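Chitinase A (Pteris ryukyuensis, PDB 4RL3) probably hydrolyses the glycosidic bonds of chitin, as a class III, family 18 chitinase of which this chain is the catalytic domain. Local coordinates at residues W53-K67 with T108-D120. Residues are numbered along the deposited sequence; the frame is centred on the assembly and turned at random.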
ATOM      1  N   TRP A  53       8.043  -3.621 -10.388  1.00  5.74           N
ATOM      2  CA  TRP A  53       6.745  -3.792 -11.038  1.00  5.72           C
ATOM      3  C   TRP A  53       6.981  -3.887 -12.534  1.00  5.91           C
ATOM      4  O   TRP A  53       8.095  -3.655 -13.019  1.00  6.05           O
ATOM      5  CB  TRP A  53       5.768  -2.655 -10.726  1.00  5.65           C
ATOM      6  CG  TRP A  53       6.124  -1.316 -11.307  1.00  5.58           C
ATOM      7  CD1 TRP A  53       5.745  -0.804 -12.520  1.00  5.53           C
ATOM      8  CD2 TRP A  53       6.887  -0.295 -10.668  1.00  5.56           C
ATOM      9  NE1 TRP A  53       6.241   0.473 -12.676  1.00  5.62           N
ATOM     10  CE2 TRP A  53       6.945   0.807 -11.550  1.00  5.56           C
ATOM     11  CE3 TRP A  53       7.519  -0.196  -9.424  1.00  5.56           C
ATOM     12  CZ2 TRP A  53       7.622   1.982 -11.233  1.00  5.60           C
ATOM     13  CZ3 TRP A  53       8.191   0.972  -9.119  1.00  5.69           C
ATOM     14  CH2 TRP A  53       8.236   2.041 -10.014  1.00  5.76           C
ATOM     15  N   GLN A  54       5.916  -4.211 -13.261  1.00  6.03           N
ATOM     16  CA  GLN A  54       5.999  -4.379 -14.708  1.00  6.26           C
ATOM     17  C   GLN A  54       6.074  -3.028 -15.406  1.00  6.32           C
ATOM     18  O   GLN A  54       5.099  -2.571 -16.014  1.00  6.15           O
ATOM     19  CB  GLN A  54       4.821  -5.203 -15.230  1.00  6.47           C
ATOM     20  CG  GLN A  54       5.048  -5.705 -16.643  1.00  6.69           C
ATOM     21  CD  GLN A  54       3.971  -6.655 -17.143  1.00  6.82           C
ATOM     22  OE1 GLN A  54       2.796  -6.548 -16.784  1.00  7.03           O
ATOM     23  NE2 GLN A  54       4.369  -7.591 -18.001  1.00  7.10           N
ATOM     24  N   ASN A  55       7.241  -2.395 -15.301  1.00  6.45           N
ATOM     25  CA  ASN A  55       7.404  -1.013 -15.757  1.00  6.74           C
ATOM     26  C   ASN A  55       7.531  -0.850 -17.269  1.00  6.72           C
ATOM     27  O   ASN A  55       7.463   0.280 -17.770  1.00  6.98           O
ATOM     28  CB  ASN A  55       8.580  -0.328 -15.054  1.00  7.02           C
ATOM     29  CG  ASN A  55       9.928  -0.940 -15.412  1.00  7.39           C
ATOM     30  OD1 ASN A  55      10.075  -2.159 -15.467  1.00  7.92           O
ATOM     31  ND2 ASN A  55      10.919  -0.092 -15.620  1.00  7.85           N
ATOM     32  N   SER A  56       7.707  -1.950 -18.001  1.00  6.61           N
ATOM     33  CA  SER A  56       7.604  -1.890 -19.460  1.00  6.56           C
ATOM     34  C   SER A  56       6.163  -1.625 -19.911  1.00  6.26           C
ATOM     35  O   SER A  56       5.940  -1.133 -21.025  1.00  6.18           O
ATOM     36  CB  SER A  56       8.113  -3.174 -20.098  1.00  6.69           C
ATOM     37  OG  SER A  56       7.297  -4.278 -19.776  1.00  7.05           O
ATOM     38  N   VAL A  57       5.205  -1.948 -19.030  1.00  6.07           N
ATOM     39  CA  VAL A  57       3.772  -1.722 -19.262  1.00  5.83           C
ATOM     40  C   VAL A  57       3.296  -0.499 -18.487  1.00  5.61           C
ATOM     41  O   VAL A  57       2.674   0.405 -19.052  1.00  5.66           O
ATOM     42  CB  VAL A  57       2.953  -2.976 -18.873  1.00  5.92           C
ATOM     43  CG1 VAL A  57       1.458  -2.714 -18.962  1.00  6.00           C
ATOM     44  CG2 VAL A  57       3.357  -4.139 -19.774  1.00  5.96           C
ATOM     45  N   LEU A  58       3.607  -0.477 -17.191  1.00  5.38           N
ATOM     46  CA  LEU A  58       3.260   0.632 -16.307  1.00  5.28           C
ATOM     47  C   LEU A  58       4.419   1.616 -16.322  1.00  5.11           C
ATOM     48  O   LEU A  58       5.221   1.703 -15.394  1.00  5.16           O
ATOM     49  CB  LEU A  58       2.939   0.119 -14.895  1.00  5.39           C
ATOM     50  CG  LEU A  58       1.808  -0.928 -14.868  1.00  5.46           C
ATOM     51  CD1 LEU A  58       1.650  -1.615 -13.518  1.00  5.60           C
ATOM     52  CD2 LEU A  58       0.476  -0.329 -15.290  1.00  5.60           C
ATOM     53  N   THR A  59       4.519   2.319 -17.437  1.00  4.92           N
ATOM     54  CA  THR A  59       5.622   3.223 -17.742  1.00  4.87           C
ATOM     55  C   THR A  59       5.353   4.608 -17.173  1.00  4.94           C
ATOM     56  O   THR A  59       4.247   4.908 -16.765  1.00  4.94           O
ATOM     57  CB  THR A  59       5.727   3.415 -19.262  1.00  4.80           C
ATOM     58  OG1 THR A  59       4.475   3.924 -19.736  1.00  4.68           O
ATOM     59  CG2 THR A  59       6.045   2.098 -19.969  1.00  4.81           C
ATOM     60  N   PRO A  60       6.370   5.489 -17.183  1.00  5.10           N
ATOM     61  CA  PRO A  60       6.097   6.871 -16.822  1.00  5.18           C
ATOM     62  C   PRO A  60       4.990   7.492 -17.688  1.00  5.36           C
ATOM     63  O   PRO A  60       4.149   8.219 -17.168  1.00  5.53           O
ATOM     64  CB  PRO A  60       7.458   7.550 -17.016  1.00  5.18           C
ATOM     65  CG  PRO A  60       8.445   6.454 -16.784  1.00  5.18           C
ATOM     66  CD  PRO A  60       7.807   5.256 -17.409  1.00  5.16           C
ATOM     67  N   ALA A  61       4.988   7.208 -18.987  1.00  5.49           N
ATOM     68  CA  ALA A  61       3.940   7.725 -19.875  1.00  5.74           C
ATOM     69  C   ALA A  61       2.545   7.225 -19.480  1.00  5.87           C
ATOM     70  O   ALA A  61       1.577   7.979 -19.569  1.00  6.36           O
ATOM     71  CB  ALA A  61       4.245   7.356 -21.309  1.00  5.71           C
ATOM     72  N   ALA A  62       2.458   5.975 -19.023  1.00  6.03           N
ATOM     73  CA  ALA A  62       1.194   5.410 -18.530  1.00  6.12           C
ATOM     74  C   ALA A  62       0.698   6.103 -17.268  1.00  6.30           C
ATOM     75  O   ALA A  62      -0.497   6.345 -17.129  1.00  6.30           O
ATOM     76  CB  ALA A  62       1.310   3.905 -18.294  1.00  6.15           C
ATOM     77  N   VAL A  63       1.613   6.429 -16.349  1.00  6.41           N
ATOM     78  CA  VAL A  63       1.224   7.159 -15.134  1.00  6.68           C
ATOM     79  C   VAL A  63       0.733   8.554 -15.502  1.00  7.27           C
ATOM     80  O   VAL A  63      -0.302   9.014 -15.004  1.00  7.02           O
ATOM     81  CB  VAL A  63       2.382   7.288 -14.116  1.00  6.61           C
ATOM     82  CG1 VAL A  63       1.967   8.208 -12.962  1.00  6.64           C
ATOM     83  CG2 VAL A  63       2.812   5.923 -13.604  1.00  6.59           C
ATOM     84  N   GLN A  64       1.476   9.238 -16.367  1.00  7.87           N
ATOM     85  CA  GLN A  64       1.133  10.600 -16.742  1.00  9.00           C
ATOM     86  C   GLN A  64      -0.231  10.623 -17.416  1.00  8.33           C
ATOM     87  O   GLN A  64      -1.065  11.493 -17.135  1.00  8.13           O
ATOM     88  CB  GLN A  64       2.208  11.136 -17.678  1.00 10.86           C
ATOM     89  CG  GLN A  64       2.119  12.607 -18.011  1.00 13.29           C
ATOM     90  CD  GLN A  64       3.329  13.083 -18.798  1.00 15.62           C
ATOM     91  OE1 GLN A  64       3.881  12.341 -19.624  1.00 18.78           O
ATOM     92  NE2 GLN A  64       3.761  14.312 -18.538  1.00 17.41           N
ATOM     93  N   ALA A  65      -0.463   9.635 -18.275  1.00  7.50           N
ATOM     94  CA  ALA A  65      -1.715   9.548 -19.039  1.00  7.43           C
ATOM     95  C   ALA A  65      -2.932   9.296 -18.155  1.00  7.15           C
ATOM     96  O   ALA A  65      -3.942   9.973 -18.305  1.00  7.35           O
ATOM     97  CB  ALA A  65      -1.625   8.483 -20.110  1.00  7.47           C
ATOM     98  N   ILE A  66      -2.855   8.336 -17.240  1.00  6.88           N
ATOM     99  CA  ILE A  66      -4.014   8.056 -16.391  1.00  6.77           C
ATOM    100  C   ILE A  66      -4.325   9.260 -15.503  1.00  6.93           C
ATOM    101  O   ILE A  66      -5.487   9.590 -15.295  1.00  6.54           O
ATOM    102  CB  ILE A  66      -3.875   6.725 -15.594  1.00  6.72           C
ATOM    103  CG1 ILE A  66      -5.244   6.190 -15.179  1.00  6.64           C
ATOM    104  CG2 ILE A  66      -2.919   6.865 -14.416  1.00  6.58           C
ATOM    105  CD1 ILE A  66      -6.073   5.647 -16.334  1.00  6.68           C
ATOM    106  N   LYS A  67      -3.285   9.935 -15.012  1.00  7.14           N
ATOM    107  CA  LYS A  67      -3.481  11.134 -14.199  1.00  7.50           C
ATOM    108  C   LYS A  67      -4.043  12.300 -15.020  1.00  7.79           C
ATOM    109  O   LYS A  67      -4.863  13.075 -14.522  1.00  7.90           O
ATOM    110  CB  LYS A  67      -2.184  11.533 -13.478  1.00  7.70           C
ATOM    111  CG  LYS A  67      -1.786  10.572 -12.361  1.00  7.92           C
ATOM    112  CD  LYS A  67      -0.420  10.884 -11.759  1.00  8.19           C
ATOM    113  CE  LYS A  67      -0.355  12.272 -11.157  1.00  8.38           C
ATOM    114  NZ  LYS A  67       0.840  12.427 -10.280  1.00  8.47           N
ATOM    115  N   THR A 108      13.301   9.705  -4.460  1.00  4.56           N
ATOM    116  CA  THR A 108      13.006  11.006  -5.044  1.00  4.62           C
ATOM    117  C   THR A 108      13.199  10.931  -6.554  1.00  4.70           C
ATOM    118  O   THR A 108      12.353  11.392  -7.322  1.00  4.77           O
ATOM    119  CB  THR A 108      13.864  12.124  -4.429  1.00  4.54           C
ATOM    120  OG1 THR A 108      13.495  12.284  -3.050  1.00  4.59           O
ATOM    121  CG2 THR A 108      13.635  13.455  -5.154  1.00  4.53           C
ATOM    122  N   SER A 109      14.295  10.326  -6.985  1.00  4.82           N
ATOM    123  CA  SER A 109      14.540  10.169  -8.419  1.00  4.95           C
ATOM    124  C   SER A 109      13.424   9.385  -9.097  1.00  5.21           C
ATOM    125  O   SER A 109      12.959   9.772 -10.163  1.00  5.48           O
ATOM    126  CB  SER A 109      15.866   9.477  -8.656  1.00  4.96           C
ATOM    127  OG  SER A 109      16.932  10.261  -8.137  1.00  4.91           O
ATOM    128  N   LEU A 110      12.992   8.298  -8.459  1.00  5.49           N
ATOM    129  CA  LEU A 110      11.963   7.433  -9.025  1.00  5.75           C
ATOM    130  C   LEU A 110      10.625   8.145  -9.086  1.00  5.90           C
ATOM    131  O   LEU A 110       9.908   8.051 -10.082  1.00  5.80           O
ATOM    132  CB  LEU A 110      11.843   6.147  -8.200  1.00  5.99           C
ATOM    133  CG  LEU A 110      10.873   5.081  -8.710  1.00  6.29           C
ATOM    134  CD1 LEU A 110      11.369   4.499 -10.025  1.00  6.37           C
ATOM    135  CD2 LEU A 110      10.710   3.990  -7.659  1.00  6.41           C
ATOM    136  N   ILE A 111      10.287   8.852  -8.014  1.00  6.08           N
ATOM    137  CA  ILE A 111       9.036   9.616  -7.941  1.00  6.30           C
ATOM    138  C   ILE A 111       8.986  10.691  -9.025  1.00  6.51           C
ATOM    139  O   ILE A 111       7.957  10.879  -9.687  1.00  6.37           O
ATOM    140  CB  ILE A 111       8.871  10.233  -6.538  1.00  6.40           C
ATOM    141  CG1 ILE A 111       8.512   9.132  -5.537  1.00  6.46           C
ATOM    142  CG2 ILE A 111       7.799  11.324  -6.523  1.00  6.45           C
ATOM    143  CD1 ILE A 111       8.797   9.476  -4.090  1.00  6.57           C
ATOM    144  N   ASN A 112      10.096  11.386  -9.230  1.00  6.77           N
ATOM    145  CA  ASN A 112      10.152  12.385 -10.287  1.00  7.29           C
ATOM    146  C   ASN A 112      10.088  11.760 -11.674  1.00  7.28           C
ATOM    147  O   ASN A 112       9.431  12.316 -12.553  1.00  7.74           O
ATOM    148  CB  ASN A 112      11.396  13.253 -10.128  1.00  7.70           C
ATOM    149  CG  ASN A 112      11.273  14.207  -8.963  1.00  8.36           C
ATOM    150  OD1 ASN A 112      10.164  14.574  -8.565  1.00  9.26           O
ATOM    151  ND2 ASN A 112      12.412  14.625  -8.406  1.00  8.59           N
ATOM    152  N   GLN A 113      10.722  10.607 -11.862  1.00  7.29           N
ATOM    153  CA  GLN A 113      10.707   9.935 -13.157  1.00  7.47           C
ATOM    154  C   GLN A 113       9.319   9.447 -13.548  1.00  7.10           C
ATOM    155  O   GLN A 113       8.908   9.582 -14.708  1.00  7.36           O
ATOM    156  CB  GLN A 113      11.665   8.740 -13.150  1.00  7.86           C
ATOM    157  CG  GLN A 113      11.761   8.030 -14.499  1.00  8.40           C
ATOM    158  CD  GLN A 113      12.562   6.753 -14.462  1.00  9.11           C
ATOM    159  OE1 GLN A 113      13.015   6.299 -13.403  1.00  9.44           O
ATOM    160  NE2 GLN A 113      12.722   6.140 -15.636  1.00  9.68           N
ATOM    161  N   TYR A 114       8.621   8.855 -12.581  1.00  6.67           N
ATOM    162  CA  TYR A 114       7.320   8.220 -12.813  1.00  6.51           C
ATOM    163  C   TYR A 114       6.121   9.117 -12.446  1.00  6.60           C
ATOM    164  O   TYR A 114       4.979   8.673 -12.550  1.00  6.55           O
ATOM    165  CB  TYR A 114       7.248   6.868 -12.077  1.00  6.36           C
ATOM    166  CG  TYR A 114       7.926   5.768 -12.867  1.00  6.28           C
ATOM    167  CD1 TYR A 114       9.299   5.637 -12.870  1.00  6.29           C
ATOM    168  CD2 TYR A 114       7.177   4.864 -13.630  1.00  6.28           C
ATOM    169  CE1 TYR A 114       9.922   4.662 -13.622  1.00  6.35           C
ATOM    170  CE2 TYR A 114       7.790   3.875 -14.376  1.00  6.41           C
ATOM    171  CZ  TYR A 114       9.160   3.773 -14.370  1.00  6.52           C
ATOM    172  OH  TYR A 114       9.788   2.803 -15.129  1.00  7.04           O
ATOM    173  N   HIS A 115       6.366  10.379 -12.087  1.00  6.73           N
ATOM    174  CA  HIS A 115       5.282  11.343 -11.812  1.00  7.01           C
ATOM    175  C   HIS A 115       4.425  10.878 -10.628  1.00  6.59           C
ATOM    176  O   HIS A 115       3.206  10.972 -10.649  1.00  6.62           O
ATOM    177  CB  HIS A 115       4.393  11.551 -13.048  1.00  7.74           C
ATOM    178  CG  HIS A 115       5.142  11.557 -14.339  1.00  8.89           C
ATOM    179  ND1 HIS A 115       6.036  12.548 -14.676  1.00  9.74           N
ATOM    180  CD2 HIS A 115       5.143  10.679 -15.370  1.00  9.45           C
ATOM    181  CE1 HIS A 115       6.544  12.289 -15.870  1.00  9.84           C
ATOM    182  NE2 HIS A 115       6.020  11.159 -16.312  1.00 10.14           N
ATOM    183  N   LEU A 116       5.084  10.372  -9.595  1.00  6.04           N
ATOM    184  CA  LEU A 116       4.371   9.766  -8.477  1.00  5.67           C
ATOM    185  C   LEU A 116       4.028  10.780  -7.388  1.00  5.55           C
ATOM    186  O   LEU A 116       4.542  11.900  -7.361  1.00  5.50           O
ATOM    187  CB  LEU A 116       5.198   8.613  -7.897  1.00  5.58           C
ATOM    188  CG  LEU A 116       5.619   7.538  -8.902  1.00  5.51           C
ATOM    189  CD1 LEU A 116       6.436   6.450  -8.226  1.00  5.50           C
ATOM    190  CD2 LEU A 116       4.419   6.921  -9.598  1.00  5.49           C
ATOM    191  N   ASP A 117       3.191  10.341  -6.455  1.00  5.51           N
ATOM    192  CA  ASP A 117       2.598  11.200  -5.442  1.00  5.62           C
ATOM    193  C   ASP A 117       2.909  10.787  -4.015  1.00  5.41           C
ATOM    194  O   ASP A 117       2.552  11.499  -3.075  1.00  5.49           O
ATOM    195  CB  ASP A 117       1.080  11.189  -5.628  1.00  5.76           C
ATOM    196  CG  ASP A 117       0.656  11.813  -6.939  1.00  5.96           C
ATOM    197  OD1 ASP A 117       0.749  13.056  -7.023  1.00  6.46           O
ATOM    198  OD2 ASP A 117       0.279  11.079  -7.878  1.00  6.12           O
ATOM    199  N   GLY A 118       3.552   9.633  -3.833  1.00  5.21           N
ATOM    200  CA  GLY A 118       3.749   9.119  -2.498  1.00  5.05           C
ATOM    201  C   GLY A 118       4.324   7.731  -2.423  1.00  4.78           C
ATOM    202  O   GLY A 118       4.578   7.085  -3.446  1.00  4.70           O
ATOM    203  N   ILE A 119       4.556   7.291  -1.188  1.00  4.60           N
ATOM    204  CA  ILE A 119       5.119   5.973  -0.924  1.00  4.45           C
ATOM    205  C   ILE A 119       4.307   5.242   0.136  1.00  4.39           C
ATOM    206  O   ILE A 119       3.681   5.857   0.994  1.00  4.34           O
ATOM    207  CB  ILE A 119       6.605   6.031  -0.488  1.00  4.45           C
ATOM    208  CG1 ILE A 119       6.799   6.771   0.845  1.00  4.50           C
ATOM    209  CG2 ILE A 119       7.435   6.689  -1.586  1.00  4.41           C
ATOM    210  CD1 ILE A 119       8.162   6.568   1.471  1.00  4.56           C
ATOM    211  N   ASP A 120       4.337   3.920   0.041  1.00  4.30           N
ATOM    212  CA  ASP A 120       3.669   3.009   0.953  1.00  4.27           C
ATOM    213  C   ASP A 120       4.737   2.053   1.479  1.00  4.33           C
ATOM    214  O   ASP A 120       5.531   1.523   0.700  1.00  4.40           O
ATOM    215  CB  ASP A 120       2.590   2.229   0.186  1.00  4.24           C
ATOM    216  CG  ASP A 120       1.941   1.150   1.017  1.00  4.23           C
ATOM    217  OD1 ASP A 120       1.260   1.499   2.002  1.00  4.24           O
ATOM    218  OD2 ASP A 120       2.086  -0.040   0.682  1.00  4.20           O
TER
HETATM  219  O   HOH W   1       6.285  10.448 -19.038  1.00 15.70           O
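Tyr114 is sandwiched between Pro60 and Trp53. Pro60 CG lies 3.6 Å from the centroid of the Tyr114 ring and close to its normal, a CH-pi contact; the opposite face receives the edge of Trp53 in a T-shaped stack, planes at 83°, with Trp53 CZ2 3.7 Å from Tyr114 CE2. Trp53 is steadied by its own NE1, which donates to Leu58 O almost in the indole plane, while its CH2 corner meets Leu110 CD2. At the phenol's end, Asn55 ND2 donates to Tyr114 OH (3.1 Å, N-H...O 161°). A leucine in place of Tyr114 would probably leave the Asn55 amide without this acceptor and the Trp53 edge without an aromatic face. His115 NE2 shares a water with Gln64 OE1. Lys67, its chain bent at chi3 (60°), brings NZ within 2.8 Å of both His115 O and Asp117 OD2, the latter a salt bridge on the syn side, somewhat out of the carboxylate plane. Asp117 OD2 also accepts from Val75 N. The contact thus packs helix 60-69 and its preceding loop against the C-terminal end of helix 96-114 in the outer helical layer of the TIM barrel, with Trp53, Val63 and Leu116 reaching strand 73-81.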